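Long-range contacts in esterase D (Lactobacillus rhamnosus, PDB 3DKR), which probably hydrolyses carboxylic esters with the serine-based catalytic triad of an alpha/beta hydrolase: residues 23-29 against 51-57; 36-40 against 229-234; 74-78 against 168-172. One frame throughout, in Å; residues are numbered along the deposited sequence.

From the N terminus, contact 1 closes first: strand 23-28 leads through helix 39-47 to strand 51-54, and 23-29 packs against 51-57. Contact 2 opens before that loop is shut, at 36-40, and closes only at 229-234, so contacts 1 and 2 cross. It ties the start of helix 39-47 to the loop before helix 234-246. Contact 3 comes after contact 1 in series and falls wholly within the long excursion that contact 2 spans, joining helix 74-89 to helix 155-178. M38 CG of contact 2 packs 3.7 Å from L27 CB of contact 1, and F57 CE1 of contact 1 meets W77 O of contact 3 at 3.5 Å. Contacts 2 and 3 do not touch.

Contact 1. Residues 23-29 against 51-57; sequences TGVVLLH and GVYVPLF
A beta-alpha-beta unit of the alpha/beta hydrolase sheet is closed here: strands 23-28 and 51-54, connected through helix 39-47, run parallel, with axes 4.4 Å apart at closest and 20° between directions. G24 pairs with G51, V25 with V52 and V26 with Y53 (CA-CA 4.2, 4.7 and 4.9 Å). Four backbone hydrogen bonds fix this register: G51 N to T23 O 2.9 Å, V25 N to G51 O 2.8 Å, Y53 N to V25 O 2.9 Å and L27 N to Y53 O 3.0 Å. Strand 94-99 takes the other edge of 23-28.

Apolar contacts divide by face. V25 and V52, both t, point to the face covered by helix 39-47, where L27 CD1 (m,t) lies 3.7 Å from V52 CG1; V26 and Y53 point to the face under helix 74-89. Farther on, L28 CD2 meets P55 CG at 3.7 Å.

Toward the strand ends the backbones separate (H29-L56 CA 7.7 Å), and a water bridges the gap, donating to L27 O (2.8 Å) and P55 O (2.7 Å). The H29 imidazole, chi1 p, receives the edge of F57 (m) on its face, centroids 4.7 Å apart, planes at 53°; its NE2 accepts from F57 N at 3.1 Å.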
loop_
_atom_site.group_PDB
_atom_site.type_symbol
_atom_site.label_atom_id
_atom_site.label_comp_id
_atom_site.label_asym_id
_atom_site.label_seq_id
_atom_site.Cartn_x
_atom_site.Cartn_y
_atom_site.Cartn_z
ATOM N N THR A 23 11.152 -6.224 -16.187
ATOM C CA THR A 23 10.001 -5.710 -15.454
ATOM C C THR A 23 10.350 -5.389 -14.005
ATOM O O THR A 23 11.036 -6.174 -13.331
ATOM C CB THR A 23 8.838 -6.705 -15.480
ATOM O OG1 THR A 23 8.393 -6.905 -16.837
ATOM C CG2 THR A 23 7.665 -6.184 -14.656
ATOM N N GLY A 24 9.878 -4.235 -13.547
ATOM C CA GLY A 24 10.085 -3.795 -12.171
ATOM C C GLY A 24 8.759 -3.532 -11.504
ATOM O O GLY A 24 7.772 -3.186 -12.171
ATOM N N VAL A 25 8.741 -3.650 -10.179
ATOM C CA VAL A 25 7.516 -3.497 -9.398
ATOM C C VAL A 25 7.768 -2.557 -8.229
ATOM O O VAL A 25 8.728 -2.747 -7.485
ATOM C CB VAL A 25 7.044 -4.853 -8.830
ATOM C CG1 VAL A 25 5.700 -4.690 -8.130
ATOM C CG2 VAL A 25 6.927 -5.872 -9.948
ATOM N N VAL A 26 6.901 -1.562 -8.076
ATOM C CA VAL A 26 6.920 -0.674 -6.922
ATOM C C VAL A 26 5.890 -1.185 -5.915
ATOM O O VAL A 26 4.732 -1.427 -6.270
ATOM C CB VAL A 26 6.586 0.780 -7.309
ATOM C CG1 VAL A 26 6.469 1.652 -6.072
ATOM C CG2 VAL A 26 7.633 1.341 -8.295
ATOM N N LEU A 27 6.324 -1.358 -4.658
ATOM C CA LEU A 27 5.444 -1.838 -3.579
ATOM C C LEU A 27 5.354 -0.765 -2.501
ATOM O O LEU A 27 6.379 -0.358 -1.957
ATOM C CB LEU A 27 5.969 -3.136 -2.956
ATOM C CG LEU A 27 6.077 -4.327 -3.908
ATOM C CD1 LEU A 27 6.706 -5.550 -3.222
ATOM C CD2 LEU A 27 4.737 -4.734 -4.519
ATOM N N LEU A 28 4.128 -0.298 -2.244
ATOM C CA LEU A 28 3.866 0.844 -1.355
ATOM C C LEU A 28 3.190 0.371 -0.065
ATOM O O LEU A 28 2.136 -0.263 -0.092
ATOM C CB LEU A 28 3.016 1.892 -2.072
ATOM C CG LEU A 28 3.647 2.405 -3.365
ATOM C CD1 LEU A 28 2.712 3.381 -4.078
ATOM C CD2 LEU A 28 5.010 3.093 -3.105
ATOM N N HIS A 29 3.822 0.665 1.070
ATOM C CA HIS A 29 3.471 -0.004 2.321
ATOM C C HIS A 29 2.234 0.554 3.048
ATOM O O HIS A 29 1.540 1.432 2.532
ATOM C CB HIS A 29 4.709 -0.119 3.236
ATOM C CG HIS A 29 5.229 1.171 3.802
ATOM N ND1 HIS A 29 4.608 1.840 4.846
ATOM C CD2 HIS A 29 6.379 1.845 3.555
ATOM C CE1 HIS A 29 5.341 2.888 5.184
ATOM N NE2 HIS A 29 6.419 2.917 4.415
ATOM N N GLY A 51 12.353 -7.081 -10.882
ATOM C CA GLY A 51 12.971 -6.024 -10.077
ATOM C C GLY A 51 11.916 -5.505 -9.120
ATOM O O GLY A 51 10.723 -5.537 -9.437
ATOM N N VAL A 52 12.338 -5.008 -7.950
ATOM C CA VAL A 52 11.393 -4.587 -6.926
ATOM C C VAL A 52 11.954 -3.358 -6.216
ATOM O O VAL A 52 13.146 -3.297 -5.986
ATOM C CB VAL A 52 11.116 -5.692 -5.869
ATOM C CG1 VAL A 52 9.969 -5.258 -4.954
ATOM C CG2 VAL A 52 10.818 -7.029 -6.548
ATOM N N TYR A 53 11.096 -2.393 -5.896
ATOM C CA TYR A 53 11.491 -1.210 -5.134
ATOM C C TYR A 53 10.447 -0.917 -4.085
ATOM O O TYR A 53 9.276 -0.824 -4.407
ATOM C CB TYR A 53 11.655 -0.012 -6.047
ATOM C CG TYR A 53 12.119 1.257 -5.369
ATOM C CD1 TYR A 53 13.165 1.253 -4.458
ATOM C CD2 TYR A 53 11.527 2.473 -5.674
ATOM C CE1 TYR A 53 13.587 2.435 -3.861
ATOM C CE2 TYR A 53 11.958 3.647 -5.097
ATOM C CZ TYR A 53 12.984 3.623 -4.197
ATOM O OH TYR A 53 13.415 4.821 -3.649
ATOM N N VAL A 54 10.902 -0.816 -2.834
ATOM C CA VAL A 54 10.042 -0.658 -1.674
ATOM C C VAL A 54 10.513 0.567 -0.891
ATOM O O VAL A 54 11.423 0.472 -0.051
ATOM C CB VAL A 54 10.067 -1.907 -0.771
ATOM C CG1 VAL A 54 8.998 -1.790 0.304
ATOM C CG2 VAL A 54 9.880 -3.168 -1.608
ATOM N N PRO A 55 9.936 1.734 -1.198
ATOM C CA PRO A 55 10.328 2.947 -0.469
ATOM C C PRO A 55 9.797 2.977 0.956
ATOM O O PRO A 55 8.906 2.208 1.303
ATOM C CB PRO A 55 9.704 4.077 -1.292
ATOM C CG PRO A 55 8.540 3.457 -1.983
ATOM C CD PRO A 55 8.942 2.019 -2.256
ATOM N N LEU A 56 10.319 3.914 1.743
ATOM C CA LEU A 56 9.857 4.172 3.098
ATOM C C LEU A 56 9.103 5.500 3.124
ATOM O O LEU A 56 9.637 6.523 2.699
ATOM C CB LEU A 56 11.055 4.269 4.036
ATOM C CG LEU A 56 10.791 4.703 5.469
ATOM C CD1 LEU A 56 9.901 3.733 6.214
ATOM C CD2 LEU A 56 12.144 4.921 6.204
ATOM N N PHE A 57 7.883 5.496 3.654
ATOM C CA PHE A 57 7.108 6.722 3.726
ATOM C C PHE A 57 7.593 7.604 4.868
ATOM O O PHE A 57 7.929 7.104 5.940
ATOM C CB PHE A 57 5.615 6.427 3.883
ATOM C CG PHE A 57 4.935 5.965 2.606
ATOM C CD1 PHE A 57 5.158 6.603 1.392
ATOM C CD2 PHE A 57 4.035 4.902 2.632
ATOM C CE1 PHE A 57 4.508 6.181 0.225
ATOM C CE2 PHE A 57 3.386 4.482 1.456
ATOM C CZ PHE A 57 3.624 5.128 0.271
HETATM O O HOH W 1 6.653 0.862 0.502
#

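Contact 2. Residues 36-40 against 229-234; sequences NDMNF and TVNSAH
F40, T229 and V230 contribute most of the 303 Å² buried here. The nearest CA pairs are M38-T229 (6.3 Å) and D37-V230 (6.6 Å). F40 lies in the first turn of helix 39-47, after the 3-10 segment 36-38, whose last residue, M38, is the N-cap. Its m rotamer sends the ring across to the loop: CE2 is 3.4 Å from V230 O, near the ring plane, and 4.1 Å from V230 CG1, while CD2 lies 3.6 Å from H234 CE1, over the imidazole face.

T229, chi1 p, points at the 3-10 segment, and its OG1 donates to D37 O at 2.8 Å. A water donates to both D37 O and T229 O (2.8 Å each). V230, chi1 t, sets CG2 3.5 Å from D37 O.

A type I turn, N231 to H234, shapes the loop: N231 OD1 accepts from A233 N at 3.0 Å. The contact thus joins the N-terminal end of helix 39-47 to the loop carrying H226, the predicted charge-relay histidine of the alpha/beta hydrolase triad.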
loop_
_atom_site.group_PDB
_atom_site.type_symbol
_atom_site.label_atom_id
_atom_site.label_comp_id
_atom_site.label_asym_id
_atom_site.label_seq_id
_atom_site.Cartn_x
_atom_site.Cartn_y
_atom_site.Cartn_z
ATOM N N ASN A 36 9.091 -3.452 5.708
ATOM C CA ASN A 36 8.933 -4.830 6.195
ATOM C C ASN A 36 7.618 -5.487 5.782
ATOM O O ASN A 36 7.544 -6.717 5.640
ATOM C CB ASN A 36 9.059 -4.897 7.712
ATOM C CG ASN A 36 10.465 -4.581 8.205
ATOM O OD1 ASN A 36 10.637 -3.945 9.259
ATOM N ND2 ASN A 36 11.464 -5.037 7.471
ATOM N N ASP A 37 6.582 -4.663 5.577
ATOM C CA ASP A 37 5.271 -5.133 5.128
ATOM C C ASP A 37 5.398 -5.923 3.821
ATOM O O ASP A 37 4.568 -6.768 3.519
ATOM C CB ASP A 37 4.329 -3.952 4.840
ATOM C CG ASP A 37 3.983 -3.113 6.068
ATOM O OD1 ASP A 37 4.171 -3.565 7.217
ATOM O OD2 ASP A 37 3.514 -1.977 5.843
ATOM N N MET A 38 6.449 -5.628 3.059
ATOM C CA MET A 38 6.594 -6.151 1.706
ATOM C C MET A 38 7.753 -7.144 1.547
ATOM O O MET A 38 8.049 -7.563 0.425
ATOM C CB MET A 38 6.783 -4.987 0.718
ATOM C CG MET A 38 5.589 -4.037 0.618
ATOM S SD MET A 38 4.147 -4.899 -0.015
ATOM C CE MET A 38 2.985 -3.536 -0.175
ATOM N N ASN A 39 8.417 -7.534 2.640
ATOM C CA ASN A 39 9.569 -8.445 2.522
ATOM C C ASN A 39 9.229 -9.742 1.792
ATOM O O ASN A 39 9.929 -10.139 0.859
ATOM C CB ASN A 39 10.132 -8.814 3.902
ATOM C CG ASN A 39 10.763 -7.649 4.613
ATOM O OD1 ASN A 39 10.994 -6.584 4.025
ATOM N ND2 ASN A 39 11.063 -7.839 5.917
ATOM N N PHE A 40 8.165 -10.411 2.208
ATOM C CA PHE A 40 7.823 -11.696 1.583
ATOM C C PHE A 40 7.462 -11.502 0.106
ATOM O O PHE A 40 7.905 -12.266 -0.758
ATOM C CB PHE A 40 6.653 -12.397 2.263
ATOM C CG PHE A 40 6.865 -12.722 3.730
ATOM C CD1 PHE A 40 8.124 -12.714 4.332
ATOM C CD2 PHE A 40 5.762 -13.055 4.496
ATOM C CE1 PHE A 40 8.253 -13.013 5.698
ATOM C CE2 PHE A 40 5.887 -13.367 5.835
ATOM C CZ PHE A 40 7.121 -13.356 6.437
ATOM N N THR A 229 0.018 -9.530 2.834
ATOM C CA THR A 229 1.384 -9.704 2.348
ATOM C C THR A 229 2.272 -10.428 3.360
ATOM O O THR A 229 3.382 -10.864 3.017
ATOM C CB THR A 229 2.036 -8.352 2.042
ATOM O OG1 THR A 229 1.871 -7.495 3.173
ATOM C CG2 THR A 229 1.394 -7.708 0.802
ATOM N N VAL A 230 1.811 -10.523 4.610
ATOM C CA VAL A 230 2.605 -11.118 5.689
ATOM C C VAL A 230 1.944 -12.355 6.314
ATOM O O VAL A 230 2.640 -13.275 6.754
ATOM C CB VAL A 230 2.904 -10.051 6.780
ATOM C CG1 VAL A 230 3.620 -10.647 7.972
ATOM C CG2 VAL A 230 3.719 -8.933 6.185
ATOM N N ASN A 231 0.614 -12.383 6.370
ATOM C CA ASN A 231 -0.090 -13.473 7.064
ATOM C C ASN A 231 -0.280 -14.686 6.165
ATOM O O ASN A 231 0.302 -14.747 5.083
ATOM C CB ASN A 231 -1.402 -12.967 7.683
ATOM C CG ASN A 231 -2.427 -12.537 6.643
ATOM O OD1 ASN A 231 -2.504 -13.092 5.551
ATOM N ND2 ASN A 231 -3.242 -11.542 7.009
ATOM N N SER A 232 -1.076 -15.669 6.604
ATOM C CA SER A 232 -1.170 -16.936 5.872
ATOM C C SER A 232 -1.679 -16.812 4.442
ATOM O O SER A 232 -1.522 -17.740 3.655
ATOM C CB SER A 232 -2.049 -17.946 6.629
ATOM O OG SER A 232 -3.356 -17.442 6.777
ATOM N N ALA A 233 -2.261 -15.669 4.092
ATOM C CA ALA A 233 -2.724 -15.445 2.725
ATOM C C ALA A 233 -1.587 -15.141 1.742
ATOM O O ALA A 233 -1.817 -15.097 0.530
ATOM C CB ALA A 233 -3.741 -14.303 2.702
ATOM N N HIS A 234 -0.373 -14.930 2.245
ATOM C CA HIS A 234 0.663 -14.310 1.410
ATOM C C HIS A 234 1.127 -15.194 0.247
ATOM O O HIS A 234 1.395 -14.686 -0.832
ATOM C CB HIS A 234 1.823 -13.754 2.248
ATOM C CG HIS A 234 2.922 -14.730 2.524
ATOM N ND1 HIS A 234 3.009 -15.462 3.691
ATOM C CD2 HIS A 234 4.023 -15.043 1.803
ATOM C CE1 HIS A 234 4.114 -16.197 3.660
ATOM N NE2 HIS A 234 4.733 -15.978 2.516
HETATM O O HOH W 2 5.485 -9.205 2.364
#

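Contact 3. Residues 74-78 against 168-172; sequences PDIWW and AIDQF
Two helical segments meet obliquely, 74-78 at the start of helix 74-89 and 168-172 within helix 155-178. Their N-to-C directions differ by 56°, their axes come no nearer than 10.6 Å, and the shortest CA-CA distance is 6.0 Å, between P74 and I169. Both backbones are alpha-helical, as W78 N to P74 O (2.8 Å) and F172 N to A168 O (3.0 Å) confirm.

A168 begins the second segment with its CB directed at the first helix, 4.0 Å from P74 CG. I169 (m,t) follows, placing CG1 3.9 Å from P74 CG and CD1 4.1 Å from W77 CZ3, near the plane of the indole. W77 NE1 is hydrogen-bonded to S58 O. One turn after A168 comes F172, with the largest buried area of the contact (85 Å²). With chi1 t, its ring reaches between P74, D75 and W78: CD1 is 3.8 Å from P74 CB, CE1 3.9 Å from D75 OD1, which lies near the ring plane, and CZ 3.6 Å from W78 CB. The five-membered ring of W78 (chi1 t) has its centroid 5.5 Å from that of F172, planes at 58°. The F172 ring also meets that of F106 in helix 101-113; the W77 side chain touches F106 too.

Helix 155-178 belongs to the insertion between strands 119-122 and 187-192, the position of the cap in many alpha/beta hydrolases. The contact thus joins that insertion to a core helix, with the I169 side chain about 8 Å from that of the predicted nucleophile S101.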
loop_
_atom_site.group_PDB
_atom_site.type_symbol
_atom_site.label_atom_id
_atom_site.label_comp_id
_atom_site.label_asym_id
_atom_site.label_seq_id
_atom_site.Cartn_x
_atom_site.Cartn_y
_atom_site.Cartn_z
ATOM N N PRO A 74 -0.280 12.868 3.639
ATOM C CA PRO A 74 -0.595 12.302 2.316
ATOM C C PRO A 74 0.087 12.987 1.152
ATOM O O PRO A 74 0.405 12.323 0.160
ATOM C CB PRO A 74 -2.118 12.424 2.235
ATOM C CG PRO A 74 -2.555 12.385 3.675
ATOM C CD PRO A 74 -1.506 13.174 4.399
ATOM N N ASP A 75 0.312 14.297 1.236
ATOM C CA ASP A 75 0.968 15.002 0.146
ATOM C C ASP A 75 2.423 14.572 0.019
ATOM O O ASP A 75 2.901 14.297 -1.091
ATOM C CB ASP A 75 0.804 16.518 0.310
ATOM C CG ASP A 75 -0.649 16.938 0.226
ATOM O OD1 ASP A 75 -1.343 16.539 -0.746
ATOM O OD2 ASP A 75 -1.112 17.619 1.172
ATOM N N ILE A 76 3.115 14.461 1.148
ATOM C CA ILE A 76 4.509 13.962 1.153
ATOM C C ILE A 76 4.559 12.533 0.609
ATOM O O ILE A 76 5.398 12.200 -0.243
ATOM C CB ILE A 76 5.133 14.027 2.570
ATOM C CG1 ILE A 76 5.294 15.485 3.000
ATOM C CG2 ILE A 76 6.462 13.293 2.616
ATOM C CD1 ILE A 76 5.661 15.682 4.465
ATOM N N TRP A 77 3.650 11.693 1.094
ATOM C CA TRP A 77 3.649 10.279 0.714
ATOM C C TRP A 77 3.309 10.125 -0.763
ATOM O O TRP A 77 3.826 9.218 -1.435
ATOM C CB TRP A 77 2.676 9.473 1.579
ATOM C CG TRP A 77 3.000 9.587 3.037
ATOM C CD1 TRP A 77 4.237 9.732 3.589
ATOM C CD2 TRP A 77 2.074 9.523 4.126
ATOM N NE1 TRP A 77 4.140 9.778 4.965
ATOM C CE2 TRP A 77 2.820 9.665 5.318
ATOM C CE3 TRP A 77 0.681 9.388 4.213
ATOM C CZ2 TRP A 77 2.215 9.666 6.581
ATOM C CZ3 TRP A 77 0.086 9.383 5.477
ATOM C CH2 TRP A 77 0.855 9.518 6.636
ATOM N N TRP A 78 2.458 11.002 -1.276
ATOM C CA TRP A 78 2.171 10.997 -2.715
ATOM C C TRP A 78 3.416 11.381 -3.522
ATOM O O TRP A 78 3.756 10.720 -4.508
ATOM C CB TRP A 78 0.986 11.914 -3.031
ATOM C CG TRP A 78 0.719 12.157 -4.495
ATOM C CD1 TRP A 78 0.537 13.364 -5.088
ATOM C CD2 TRP A 78 0.585 11.174 -5.541
ATOM N NE1 TRP A 78 0.295 13.213 -6.432
ATOM C CE2 TRP A 78 0.326 11.878 -6.741
ATOM C CE3 TRP A 78 0.660 9.781 -5.582
ATOM C CZ2 TRP A 78 0.139 11.233 -7.966
ATOM C CZ3 TRP A 78 0.473 9.130 -6.821
ATOM C CH2 TRP A 78 0.223 9.864 -7.986
ATOM N N ALA A 168 -7.075 13.733 6.885
ATOM C CA ALA A 168 -6.274 14.125 5.730
ATOM C C ALA A 168 -6.171 12.978 4.728
ATOM O O ALA A 168 -6.255 13.186 3.515
ATOM C CB ALA A 168 -4.884 14.543 6.171
ATOM N N ILE A 169 -5.950 11.779 5.247
ATOM C CA ILE A 169 -5.907 10.579 4.398
ATOM C C ILE A 169 -7.242 10.336 3.707
ATOM O O ILE A 169 -7.305 10.150 2.477
ATOM C CB ILE A 169 -5.494 9.333 5.200
ATOM C CG1 ILE A 169 -4.078 9.504 5.745
ATOM C CG2 ILE A 169 -5.554 8.094 4.309
ATOM C CD1 ILE A 169 -3.717 8.486 6.837
ATOM N N ASP A 170 -8.320 10.350 4.495
ATOM C CA ASP A 170 -9.680 10.224 3.958
ATOM C C ASP A 170 -9.879 11.212 2.788
ATOM O O ASP A 170 -10.319 10.852 1.691
ATOM C CB ASP A 170 -10.725 10.568 5.042
ATOM C CG ASP A 170 -10.907 9.484 6.113
ATOM O OD1 ASP A 170 -10.496 8.322 5.930
ATOM O OD2 ASP A 170 -11.513 9.841 7.164
ATOM N N GLN A 171 -9.532 12.470 3.029
ATOM C CA GLN A 171 -9.758 13.533 2.053
ATOM C C GLN A 171 -8.993 13.251 0.753
ATOM O O GLN A 171 -9.543 13.303 -0.352
ATOM C CB GLN A 171 -9.357 14.877 2.671
ATOM C CG GLN A 171 -9.388 16.049 1.709
ATOM C CD GLN A 171 -9.180 17.394 2.410
ATOM O OE1 GLN A 171 -9.157 17.475 3.647
ATOM N NE2 GLN A 171 -9.029 18.451 1.619
ATOM N N PHE A 172 -7.712 12.934 0.889
ATOM C CA PHE A 172 -6.869 12.641 -0.275
ATOM C C PHE A 172 -7.446 11.461 -1.035
ATOM O O PHE A 172 -7.503 11.439 -2.274
ATOM C CB PHE A 172 -5.457 12.314 0.211
ATOM C CG PHE A 172 -4.447 12.205 -0.898
ATOM C CD1 PHE A 172 -3.606 13.260 -1.210
ATOM C CD2 PHE A 172 -4.348 11.048 -1.637
ATOM C CE1 PHE A 172 -2.690 13.152 -2.249
ATOM C CE2 PHE A 172 -3.419 10.939 -2.656
ATOM C CZ PHE A 172 -2.607 11.982 -2.961
#